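Local coordinates for protein adenylation domain (Streptomyces sp., PDB 5N9X) that is an adenylation domain of the AMP-binding (ANL) superfamily, with ATP and threonine bound in the model, at residues I88-G92 with P151-P156; V448-W454 with L465-A471. All coordinates share one frame; numbering follows the deposited sequence.

In the fold
Contact 1 comes first along the chain and closes before contact 2 opens. Their centres lie 48 Å apart on opposite sides of the chain's centre, with nearest atoms about 32 Å from each other, and they share no helix, strand or sheet. Contact 1 joins the end of helix 79-90 to the loop before strand 161-167, in the AMP-binding part of the protein. Contact 2 is the hairpin of strands 450-457 and 463-470 in the small C-terminal domain, where strand 501-505 completes a three-stranded sheet. The side chain of V452 is about 13 Å from the bound ATP. Each contact therefore belongs to the internal packing of its own part of this two-part fold.

Contact 1 of 2, residues I88-G92 with P151-P156; sequences ILRAG and PGPERP
R90, in the last turn of helix 79-90, reaches the loop 151-156 with its guanidinium and grips the backbone carbonyl of P153 end-on. Both terminal nitrogens donate to one oxygen: NH1 of R90 lies 2.8 Å from O of P153, above the carbonyl plane, whereas NH2 of R90 sits in that plane, 2.9 Å from the same O of P153. The oxygen itself stays close to the guanidinium plane. CG stands anti to the backbone N of R90 (chi1 173°), and a bend at chi2 (65°) carries the group to the loop although its CB points away.

The two faces of the guanidinium are packed differently. CG of P153 stands over one face, 4.0 Å from NH1 of R90. R155 covers the other, its guanidinium plane turned 32° from that of R90, and NE of R90 comes within 3.3 Å of NH1 of R155, a meeting of like charges.

The P156 ring packs on the helix end, its CG 3.4 Å from O of L89 and its CB 3.8 Å from CA of G92. That glycine ends the helix in a Schellman motif, its N bonded to O of L89. The P153 carbonyl thus joins loop to helix end through R90, while a salt bridge from NE to E54 ties the same arginine to helix 46-62 and probably offsets part of the positive charge gathered by R90 and R155.

Contact 2 of 2, residues V448-W454 with L465-A471; sequences VVDAVVW and LVCAYTA
W454 and V466 lie side by side where the antiparallel strands 450-457 and 463-470 pack tightly. The indole turns back along the sheet because its CG sits between the backbone N and carbonyl carbon (chi1 74°), which brings the six-membered ring beside V466. CG1 of V466 stands over one face in a CH-pi contact, 3.8 Å from the centroid of the W454 six-membered ring and 23° off the normal. At the ring edge CZ3 of W454 lies 3.7 Å from N of A468. V521 and A522 of helix 518-528 also touch the indole, and its NE1 bonds H456.

On the other face of the sheet V453 divides its branches: CG1 of V453 meets CD2 of L465 at 3.6 Å, while CG2 packs on CB of C467. A451, V453 and L465 face helix 435-443 here. Paired backbone bonds link V452 with A468 and W454 with V466; N of V452 is 2.7 Å from O of A468, nearly straight at 169°.

Toward A471 the pairing loosens. T470 N still bonds O of D450 at 2.8 Å, but V449 N to O of T470 is weak at 3.1 Å, and so is D450 N to OG1 of T470. V449 and A471 are exposed, and the carboxylate of D450 leads away to a salt bridge with R443. The register is therefore probably set by the regular V452/A468 and W454/V466 bonds, with the weak bonds near A471 adding little.

Contact 1 of 2, residues I88-G92 with P151-P156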
ATOM      1  N   ILE A  88      -9.412 -11.313 -16.140  1.00 15.15           N
ATOM      2  CA  ILE A  88     -10.417 -10.321 -15.767  1.00 16.61           C
ATOM      3  C   ILE A  88     -10.188  -8.982 -16.476  1.00 13.71           C
ATOM      4  O   ILE A  88     -11.135  -8.375 -16.986  1.00 17.67           O
ATOM      5  CB  ILE A  88     -10.452 -10.116 -14.218  1.00 14.14           C
ATOM      6  CG1 ILE A  88     -11.004 -11.366 -13.532  1.00 10.13           C
ATOM      7  CG2 ILE A  88     -11.257  -8.902 -13.841  1.00 14.65           C
ATOM      8  CD1 ILE A  88     -10.872 -11.357 -12.009  1.00 19.37           C
ATOM      9  N   LEU A  89      -8.938  -8.528 -16.531  1.00 13.27           N
ATOM     10  CA  LEU A  89      -8.626  -7.253 -17.178  1.00 12.37           C
ATOM     11  C   LEU A  89      -8.802  -7.339 -18.699  1.00 25.28           C
ATOM     12  O   LEU A  89      -9.412  -6.441 -19.317  1.00 17.14           O
ATOM     13  CB  LEU A  89      -7.205  -6.808 -16.845  1.00 12.90           C
ATOM     14  CG  LEU A  89      -6.864  -6.466 -15.397  1.00 21.57           C
ATOM     15  CD1 LEU A  89      -5.391  -6.045 -15.267  1.00 12.02           C
ATOM     16  CD2 LEU A  89      -7.829  -5.383 -14.843  1.00 12.16           C
ATOM     17  N   ARG A  90      -8.267  -8.415 -19.292  1.00 17.12           N
ATOM     18  CA  ARG A  90      -8.445  -8.667 -20.716  1.00 21.54           C
ATOM     19  C   ARG A  90      -9.932  -8.714 -21.089  1.00 23.08           C
ATOM     20  O   ARG A  90     -10.310  -8.190 -22.133  1.00 24.11           O
ATOM     21  CB  ARG A  90      -7.726  -9.953 -21.147  1.00 15.22           C
ATOM     22  CG  ARG A  90      -8.018 -10.374 -22.589  1.00 20.34           C
ATOM     23  CD  ARG A  90      -7.492  -9.364 -23.572  1.00 19.71           C
ATOM     24  NE  ARG A  90      -7.886  -9.651 -24.952  1.00 26.91           N
ATOM     25  CZ  ARG A  90      -9.000  -9.192 -25.536  1.00 34.76           C
ATOM     26  NH1 ARG A  90      -9.869  -8.453 -24.850  1.00 21.60           N
ATOM     27  NH2 ARG A  90      -9.258  -9.494 -26.804  1.00 19.26           N
ATOM     28  N   ALA A  91     -10.778  -9.265 -20.223  1.00 13.27           N
ATOM     29  CA  ALA A  91     -12.226  -9.270 -20.485  1.00 14.12           C
ATOM     30  C   ALA A  91     -12.895  -7.891 -20.358  1.00 19.00           C
ATOM     31  O   ALA A  91     -14.122  -7.772 -20.447  1.00 26.06           O
ATOM     32  CB  ALA A  91     -12.923 -10.243 -19.555  1.00 12.63           C
ATOM     33  N   GLY A  92     -12.103  -6.850 -20.120  1.00 24.09           N
ATOM     34  CA  GLY A  92     -12.632  -5.500 -19.993  1.00 25.32           C
ATOM     35  C   GLY A  92     -13.240  -5.160 -18.636  1.00 19.59           C
ATOM     36  O   GLY A  92     -13.839  -4.099 -18.476  1.00 17.69           O
ATOM     37  N   PRO A 151      -8.664 -13.002 -31.114  1.00 38.92           N
ATOM     38  CA  PRO A 151      -9.264 -11.684 -31.356  1.00 46.18           C
ATOM     39  C   PRO A 151      -9.929 -11.195 -30.075  1.00 49.27           C
ATOM     40  O   PRO A 151      -9.782 -10.040 -29.651  1.00 45.24           O
ATOM     41  CB  PRO A 151     -10.314 -11.965 -32.442  1.00 50.46           C
ATOM     42  CG  PRO A 151     -10.032 -13.390 -32.912  1.00 48.84           C
ATOM     43  CD  PRO A 151      -9.470 -14.073 -31.717  1.00 50.47           C
ATOM     44  N   GLY A 152     -10.706 -12.116 -29.503  1.00 46.53           N
ATOM     45  CA  GLY A 152     -11.188 -12.056 -28.138  1.00 34.69           C
ATOM     46  C   GLY A 152     -12.332 -11.112 -27.860  1.00 38.72           C
ATOM     47  O   GLY A 152     -12.857 -10.460 -28.770  1.00 40.48           O
ATOM     48  N   PRO A 153     -12.733 -11.047 -26.584  1.00 35.25           N
ATOM     49  CA  PRO A 153     -13.700 -10.072 -26.075  1.00 33.35           C
ATOM     50  C   PRO A 153     -13.189  -8.670 -26.370  1.00 37.42           C
ATOM     51  O   PRO A 153     -11.996  -8.500 -26.614  1.00 32.59           O
ATOM     52  CB  PRO A 153     -13.736 -10.337 -24.562  1.00 32.02           C
ATOM     53  CG  PRO A 153     -12.640 -11.334 -24.280  1.00 31.02           C
ATOM     54  CD  PRO A 153     -12.333 -12.028 -25.562  1.00 32.90           C
ATOM     55  N   GLU A 154     -14.080  -7.689 -26.366  1.00 39.15           N
ATOM     56  CA  GLU A 154     -13.694  -6.303 -26.577  1.00 39.56           C
ATOM     57  C   GLU A 154     -12.672  -5.870 -25.523  1.00 31.98           C
ATOM     58  O   GLU A 154     -12.786  -6.264 -24.370  1.00 31.28           O
ATOM     59  CB  GLU A 154     -14.931  -5.421 -26.525  1.00 37.27           C
ATOM     60  CG  GLU A 154     -14.657  -3.970 -26.771  1.00 46.14           C
ATOM     61  CD  GLU A 154     -15.910  -3.141 -26.708  1.00 50.69           C
ATOM     62  OE1 GLU A 154     -16.996  -3.709 -26.457  1.00 48.55           O
ATOM     63  OE2 GLU A 154     -15.797  -1.914 -26.886  1.00 56.16           O
ATOM     64  N   ARG A 155     -11.675  -5.079 -25.920  1.00 32.79           N
ATOM     65  CA  ARG A 155     -10.601  -4.655 -25.016  1.00 30.62           C
ATOM     66  C   ARG A 155     -10.993  -3.409 -24.210  1.00 30.47           C
ATOM     67  O   ARG A 155     -11.774  -2.583 -24.679  1.00 27.37           O
ATOM     68  CB  ARG A 155      -9.304  -4.394 -25.806  1.00 25.13           C
ATOM     69  CG  ARG A 155      -8.517  -5.645 -26.152  1.00 29.02           C
ATOM     70  CD  ARG A 155      -7.391  -5.406 -27.179  1.00 26.22           C
ATOM     71  NE  ARG A 155      -7.092  -6.654 -27.886  1.00 32.19           N
ATOM     72  CZ  ARG A 155      -6.333  -7.623 -27.381  1.00 26.67           C
ATOM     73  NH1 ARG A 155      -5.786  -7.468 -26.183  1.00 28.35           N
ATOM     74  NH2 ARG A 155      -6.122  -8.744 -28.056  1.00 22.30           N
ATOM     75  N   PRO A 156     -10.445  -3.267 -22.991  1.00 29.65           N
ATOM     76  CA  PRO A 156     -10.814  -2.103 -22.173  1.00 28.21           C
ATOM     77  C   PRO A 156     -10.117  -0.829 -22.639  1.00 24.36           C
ATOM     78  O   PRO A 156      -9.109  -0.944 -23.341  1.00 21.89           O
ATOM     79  CB  PRO A 156     -10.363  -2.505 -20.763  1.00 20.02           C
ATOM     80  CG  PRO A 156      -9.286  -3.519 -20.981  1.00 23.12           C
ATOM     81  CD  PRO A 156      -9.604  -4.232 -22.257  1.00 21.14           C
TER

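Contact 2 of 2, residues V448-W454 with L465-A471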
ATOM      1  N   VAL A 448      11.207  -0.933  23.190  1.00 23.78           N
ATOM      2  CA  VAL A 448       9.915  -0.819  22.544  1.00 30.35           C
ATOM      3  C   VAL A 448      10.024  -0.798  21.026  1.00 34.97           C
ATOM      4  O   VAL A 448      10.592   0.140  20.468  1.00 30.57           O
ATOM      5  CB  VAL A 448       9.172   0.458  22.974  1.00 30.40           C
ATOM      6  CG1 VAL A 448       7.864   0.575  22.196  1.00 23.26           C
ATOM      7  CG2 VAL A 448       8.914   0.447  24.466  1.00 25.74           C
ATOM      8  N   VAL A 449       9.468  -1.812  20.361  1.00 35.97           N
ATOM      9  CA  VAL A 449       9.361  -1.794  18.900  1.00 33.34           C
ATOM     10  C   VAL A 449       8.317  -0.785  18.415  1.00 26.84           C
ATOM     11  O   VAL A 449       8.653   0.155  17.706  1.00 36.10           O
ATOM     12  CB  VAL A 449       9.009  -3.194  18.316  1.00 36.03           C
ATOM     13  CG1 VAL A 449       9.336  -3.241  16.827  1.00 40.30           C
ATOM     14  CG2 VAL A 449       9.791  -4.283  19.020  1.00 38.76           C
ATOM     15  N   ASP A 450       7.056  -0.974  18.790  1.00 21.28           N
ATOM     16  CA  ASP A 450       5.987  -0.187  18.183  1.00 20.76           C
ATOM     17  C   ASP A 450       4.972   0.347  19.179  1.00 21.60           C
ATOM     18  O   ASP A 450       4.742  -0.256  20.228  1.00 25.60           O
ATOM     19  CB  ASP A 450       5.262  -1.033  17.135  1.00 26.59           C
ATOM     20  CG  ASP A 450       4.921  -0.251  15.891  1.00 31.08           C
ATOM     21  OD1 ASP A 450       4.622   0.967  15.990  1.00 37.87           O
ATOM     22  OD2 ASP A 450       4.975  -0.862  14.801  1.00 49.15           O
ATOM     23  N   ALA A 451       4.337   1.461  18.834  1.00 29.30           N
ATOM     24  CA  ALA A 451       3.323   2.061  19.698  1.00 28.21           C
ATOM     25  C   ALA A 451       2.132   2.635  18.917  1.00 21.24           C
ATOM     26  O   ALA A 451       2.294   3.154  17.823  1.00 21.52           O
ATOM     27  CB  ALA A 451       3.960   3.149  20.554  1.00 27.99           C
ATOM     28  N   VAL A 452       0.939   2.545  19.501  1.00 25.64           N
ATOM     29  CA  VAL A 452      -0.257   3.214  18.986  1.00 17.47           C
ATOM     30  C   VAL A 452      -0.854   4.064  20.103  1.00 17.41           C
ATOM     31  O   VAL A 452      -1.179   3.541  21.173  1.00 18.84           O
ATOM     32  CB  VAL A 452      -1.306   2.207  18.489  1.00 22.87           C
ATOM     33  CG1 VAL A 452      -2.616   2.908  18.096  1.00 19.00           C
ATOM     34  CG2 VAL A 452      -0.752   1.396  17.348  1.00 21.78           C
ATOM     35  N   VAL A 453      -0.977   5.367  19.871  1.00 16.07           N
ATOM     36  CA  VAL A 453      -1.489   6.259  20.899  1.00 17.43           C
ATOM     37  C   VAL A 453      -2.776   6.895  20.404  1.00 17.08           C
ATOM     38  O   VAL A 453      -2.813   7.418  19.288  1.00 17.46           O
ATOM     39  CB  VAL A 453      -0.475   7.372  21.270  1.00 20.26           C
ATOM     40  CG1 VAL A 453      -1.076   8.319  22.308  1.00 18.95           C
ATOM     41  CG2 VAL A 453       0.828   6.781  21.775  1.00 21.64           C
ATOM     42  N   TRP A 454      -3.837   6.844  21.206  1.00 14.04           N
ATOM     43  CA  TRP A 454      -5.086   7.500  20.805  1.00 27.60           C
ATOM     44  C   TRP A 454      -5.889   8.076  21.977  1.00 18.31           C
ATOM     45  O   TRP A 454      -5.600   7.805  23.136  1.00 17.63           O
ATOM     46  CB  TRP A 454      -5.963   6.529  19.994  1.00 13.87           C
ATOM     47  CG  TRP A 454      -6.627   5.453  20.779  1.00 16.75           C
ATOM     48  CD1 TRP A 454      -7.954   5.369  21.115  1.00 19.33           C
ATOM     49  CD2 TRP A 454      -6.006   4.283  21.310  1.00 15.53           C
ATOM     50  NE1 TRP A 454      -8.192   4.213  21.822  1.00 12.92           N
ATOM     51  CE2 TRP A 454      -7.015   3.530  21.959  1.00 13.39           C
ATOM     52  CE3 TRP A 454      -4.688   3.802  21.315  1.00 14.57           C
ATOM     53  CZ2 TRP A 454      -6.747   2.319  22.595  1.00 16.87           C
ATOM     54  CZ3 TRP A 454      -4.418   2.606  21.948  1.00 14.31           C
ATOM     55  CH2 TRP A 454      -5.442   1.874  22.585  1.00 21.40           C
ATOM     56  N   LEU A 465      -6.068  10.009  26.950  1.00 33.07           N
ATOM     57  CA  LEU A 465      -4.926   9.496  26.200  1.00 22.58           C
ATOM     58  C   LEU A 465      -4.503   8.091  26.621  1.00 23.70           C
ATOM     59  O   LEU A 465      -4.220   7.838  27.795  1.00 18.91           O
ATOM     60  CB  LEU A 465      -3.733  10.426  26.365  1.00 30.41           C
ATOM     61  CG  LEU A 465      -3.336  11.281  25.169  1.00 29.95           C
ATOM     62  CD1 LEU A 465      -1.934  11.832  25.362  1.00 24.08           C
ATOM     63  CD2 LEU A 465      -3.433  10.452  23.915  1.00 20.54           C
ATOM     64  N   VAL A 466      -4.423   7.197  25.643  1.00 22.28           N
ATOM     65  CA  VAL A 466      -4.122   5.796  25.894  1.00 24.66           C
ATOM     66  C   VAL A 466      -3.031   5.335  24.923  1.00 19.67           C
ATOM     67  O   VAL A 466      -2.871   5.910  23.847  1.00 18.70           O
ATOM     68  CB  VAL A 466      -5.422   4.949  25.778  1.00 24.32           C
ATOM     69  CG1 VAL A 466      -5.141   3.483  25.649  1.00 27.70           C
ATOM     70  CG2 VAL A 466      -6.292   5.200  26.984  1.00 22.33           C
ATOM     71  N   CYS A 467      -2.245   4.347  25.337  1.00 17.10           N
ATOM     72  CA  CYS A 467      -1.203   3.786  24.489  1.00 18.16           C
ATOM     73  C   CYS A 467      -1.193   2.269  24.513  1.00 18.43           C
ATOM     74  O   CYS A 467      -1.228   1.656  25.581  1.00 18.30           O
ATOM     75  CB  CYS A 467       0.176   4.299  24.905  1.00 13.98           C
ATOM     76  SG  CYS A 467       1.543   3.448  24.066  1.00 19.05           S
ATOM     77  N   ALA A 468      -1.135   1.666  23.332  1.00 15.18           N
ATOM     78  CA  ALA A 468      -0.723   0.270  23.241  1.00 16.53           C
ATOM     79  C   ALA A 468       0.686   0.218  22.617  1.00 21.33           C
ATOM     80  O   ALA A 468       1.054   1.047  21.769  1.00 16.88           O
ATOM     81  CB  ALA A 468      -1.713  -0.546  22.436  1.00 12.90           C
ATOM     82  N   TYR A 469       1.482  -0.745  23.051  1.00 20.23           N
ATOM     83  CA  TYR A 469       2.849  -0.843  22.568  1.00 27.77           C
ATOM     84  C   TYR A 469       3.345  -2.292  22.619  1.00 22.91           C
ATOM     85  O   TYR A 469       2.826  -3.112  23.375  1.00 19.16           O
ATOM     86  CB  TYR A 469       3.780   0.058  23.397  1.00 21.44           C
ATOM     87  CG  TYR A 469       3.962  -0.473  24.803  1.00 25.72           C
ATOM     88  CD1 TYR A 469       2.950  -0.350  25.746  1.00 17.73           C
ATOM     89  CD2 TYR A 469       5.125  -1.133  25.171  1.00 17.81           C
ATOM     90  CE1 TYR A 469       3.099  -0.842  27.014  1.00 18.06           C
ATOM     91  CE2 TYR A 469       5.285  -1.633  26.440  1.00 19.68           C
ATOM     92  CZ  TYR A 469       4.272  -1.482  27.359  1.00 27.62           C
ATOM     93  OH  TYR A 469       4.433  -1.979  28.630  1.00 29.72           O
ATOM     94  N   THR A 470       4.381  -2.577  21.841  1.00 21.45           N
ATOM     95  CA  THR A 470       4.945  -3.919  21.770  1.00 26.04           C
ATOM     96  C   THR A 470       6.427  -3.911  22.119  1.00 25.22           C
ATOM     97  O   THR A 470       7.091  -2.884  21.985  1.00 35.97           O
ATOM     98  CB  THR A 470       4.756  -4.527  20.365  1.00 31.56           C
ATOM     99  OG1 THR A 470       5.148  -3.568  19.379  1.00 33.01           O
ATOM    100  CG2 THR A 470       3.283  -4.878  20.136  1.00 26.96           C
ATOM    101  N   ALA A 471       6.941  -5.052  22.565  1.00 28.72           N
ATOM    102  CA  ALA A 471       8.364  -5.199  22.877  1.00 33.86           C
ATOM    103  C   ALA A 471       9.089  -5.971  21.777  1.00 39.18           C
ATOM    104  O   ALA A 471      10.321  -6.034  21.742  1.00 50.73           O
ATOM    105  CB  ALA A 471       8.542  -5.892  24.222  1.00 33.68           C
TER